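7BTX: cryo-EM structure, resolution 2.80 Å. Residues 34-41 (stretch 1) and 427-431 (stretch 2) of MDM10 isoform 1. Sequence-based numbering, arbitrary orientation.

Stretch 1 (34-41) LLDFRIPS
Stretch 2, residues 427-431: LKLLW

Residues 427-431 lie within a β-strand that extends beyond both ends of the stretch, with phi/psi running from -152/100 at Leu-427 through -88/133, -121/149 and -155/127 to -111/142 at Trp-431. Residues 34-41 form no regular helix or strand. Leu-34, Leu-35 and Asp-36 turn through -91/-18, -116/-47 and -103/35; the chain then extends from Phe-37 (-75/173) through Arg-38, Ile-39 and Pro-40 (-114/134, -98/133, -67/150) before Ser-41 (-111/-2). In the closest CA pair, Ile-39 CA lies 6.9 Å from Leu-430 CA, and side chains fill the gap. Strand alternation directs the CA-to-CB bonds of Lys-428 and Leu-430 toward the first stretch and that of Leu-429 away.

Lys-428 carries the polar part of the contact. Its chi1 is m (-65°), chi2 lies off-well at 145°, chi3 is p and chi4 t, a path that delivers NZ to two backbone acceptors: it donates to Phe-37 O at 2.9 Å and to Leu-35 O at 3.3 Å. A long chain ending in an ammonium group suits this site because it can reach past the first side-chain carbons to the carbonyl oxygens of Leu-35 and Phe-37. The same NZ stands 4.7 Å from the centroid of the Phe-37 ring, 6° off its normal, forming a cation-pi interaction, with CE over the same face. Phe-37, with chi1 p (57°) and chi2 -93°, thus offers both a carbonyl and an aromatic face.

Leu-430 (t, p) supplies an apolar surface. Its CB lies 3.6 Å from Phe-37 CE2, in an oblique approach, while its CD1 is 3.9 Å from both Ile-39 CD1 and Pro-40 CD. The CA-to-CB bond of Ile-39 (m, m) points sideways, but the end of the side chain comes nearer, placing CD1 3.3 Å from Leu-429 O, a close packing contact. The compact ring of Pro-40, C-gamma exo, extends the hydrophobic patch.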

# COMPACT_ATOMS: atom_id res chain seq x y z
N LEU D 34 -10.70 -10.83 32.56
CA LEU D 34 -9.88 -10.02 33.45
C LEU D 34 -8.40 -10.04 33.11
O LEU D 34 -7.68 -9.15 33.54
CB LEU D 34 -10.09 -10.47 34.90
CG LEU D 34 -11.46 -10.07 35.42
CD1 LEU D 34 -11.78 -10.61 36.78
CD2 LEU D 34 -11.47 -8.60 35.48
N LEU D 35 -7.94 -11.01 32.33
CA LEU D 35 -6.52 -11.16 32.08
C LEU D 35 -6.14 -10.96 30.63
O LEU D 35 -5.19 -10.23 30.33
CB LEU D 35 -6.04 -12.54 32.52
CG LEU D 35 -6.38 -13.04 33.92
CD1 LEU D 35 -5.75 -14.38 34.10
CD2 LEU D 35 -5.95 -12.11 34.99
N ASP D 36 -6.87 -11.59 29.71
CA ASP D 36 -6.44 -11.73 28.33
C ASP D 36 -7.14 -10.77 27.38
O ASP D 36 -7.40 -11.12 26.23
CB ASP D 36 -6.65 -13.17 27.86
CG ASP D 36 -5.95 -14.17 28.74
OD1 ASP D 36 -4.89 -13.83 29.30
OD2 ASP D 36 -6.46 -15.30 28.88
N PHE D 37 -7.45 -9.55 27.83
CA PHE D 37 -8.09 -8.59 26.95
C PHE D 37 -7.07 -8.03 25.96
O PHE D 37 -5.87 -8.28 26.04
CB PHE D 37 -8.78 -7.49 27.75
CG PHE D 37 -7.88 -6.74 28.69
CD1 PHE D 37 -7.76 -7.13 30.01
CD2 PHE D 37 -7.21 -5.60 28.28
CE1 PHE D 37 -6.95 -6.44 30.88
CE2 PHE D 37 -6.41 -4.91 29.15
CZ PHE D 37 -6.28 -5.32 30.44
N ARG D 38 -7.56 -7.25 25.00
CA ARG D 38 -6.78 -6.83 23.86
C ARG D 38 -6.54 -5.33 23.90
O ARG D 38 -7.48 -4.55 24.14
CB ARG D 38 -7.47 -7.22 22.55
CG ARG D 38 -6.54 -7.28 21.36
CD ARG D 38 -5.45 -8.31 21.58
NE ARG D 38 -5.98 -9.67 21.53
CZ ARG D 38 -6.07 -10.39 20.42
NH1 ARG D 38 -5.66 -9.89 19.26
NH2 ARG D 38 -6.56 -11.62 20.47
N ILE D 39 -5.30 -4.92 23.66
CA ILE D 39 -4.90 -3.52 23.62
C ILE D 39 -4.87 -3.07 22.16
O ILE D 39 -4.33 -3.79 21.31
CB ILE D 39 -3.53 -3.33 24.29
CG1 ILE D 39 -3.59 -3.74 25.76
CG2 ILE D 39 -3.06 -1.89 24.19
CD1 ILE D 39 -4.68 -3.08 26.52
N PRO D 40 -5.45 -1.92 21.83
CA PRO D 40 -5.32 -1.40 20.47
C PRO D 40 -3.89 -0.98 20.17
O PRO D 40 -3.14 -0.57 21.06
CB PRO D 40 -6.26 -0.19 20.46
CG PRO D 40 -7.16 -0.40 21.62
CD PRO D 40 -6.35 -1.09 22.64
N SER D 41 -3.50 -1.10 18.90
CA SER D 41 -2.13 -0.86 18.49
C SER D 41 -1.98 0.39 17.64
O SER D 41 -0.86 0.76 17.26
CB SER D 41 -1.58 -2.08 17.75
OG SER D 41 -2.36 -2.35 16.60
N LEU D 427 2.48 -4.91 31.74
CA LEU D 427 1.39 -4.28 32.48
C LEU D 427 0.48 -3.64 31.44
O LEU D 427 0.79 -2.57 30.91
CB LEU D 427 1.92 -3.25 33.47
CG LEU D 427 0.91 -2.34 34.17
CD1 LEU D 427 -0.08 -3.15 34.97
CD2 LEU D 427 1.61 -1.35 35.07
N LYS D 428 -0.62 -4.31 31.14
CA LYS D 428 -1.60 -3.77 30.21
C LYS D 428 -2.60 -2.91 30.96
O LYS D 428 -3.11 -3.30 32.00
CB LYS D 428 -2.32 -4.89 29.47
CG LYS D 428 -1.43 -5.71 28.58
CD LYS D 428 -1.86 -7.16 28.56
CE LYS D 428 -3.22 -7.32 27.92
NZ LYS D 428 -3.63 -8.75 27.89
N LEU D 429 -2.87 -1.73 30.42
CA LEU D 429 -3.92 -0.87 30.93
C LEU D 429 -4.92 -0.62 29.81
O LEU D 429 -4.55 -0.59 28.64
CB LEU D 429 -3.38 0.47 31.44
CG LEU D 429 -2.37 0.45 32.58
CD1 LEU D 429 -0.96 0.59 32.06
CD2 LEU D 429 -2.69 1.56 33.55
N LEU D 430 -6.18 -0.44 30.17
CA LEU D 430 -7.22 -0.23 29.17
C LEU D 430 -8.36 0.54 29.79
O LEU D 430 -8.89 0.13 30.83
CB LEU D 430 -7.72 -1.56 28.61
CG LEU D 430 -8.74 -1.49 27.47
CD1 LEU D 430 -8.06 -1.14 26.17
CD2 LEU D 430 -9.49 -2.79 27.34
N TRP D 431 -8.75 1.63 29.16
CA TRP D 431 -9.95 2.36 29.52
C TRP D 431 -10.98 2.19 28.42
O TRP D 431 -10.62 2.15 27.24
CB TRP D 431 -9.65 3.84 29.76
CG TRP D 431 -10.86 4.64 30.06
CD1 TRP D 431 -11.57 4.63 31.22
CD2 TRP D 431 -11.52 5.55 29.19
NE1 TRP D 431 -12.63 5.49 31.13
CE2 TRP D 431 -12.63 6.07 29.89
CE3 TRP D 431 -11.29 5.99 27.89
CZ2 TRP D 431 -13.49 6.99 29.33
CZ3 TRP D 431 -12.15 6.90 27.34
CH2 TRP D 431 -13.24 7.40 28.06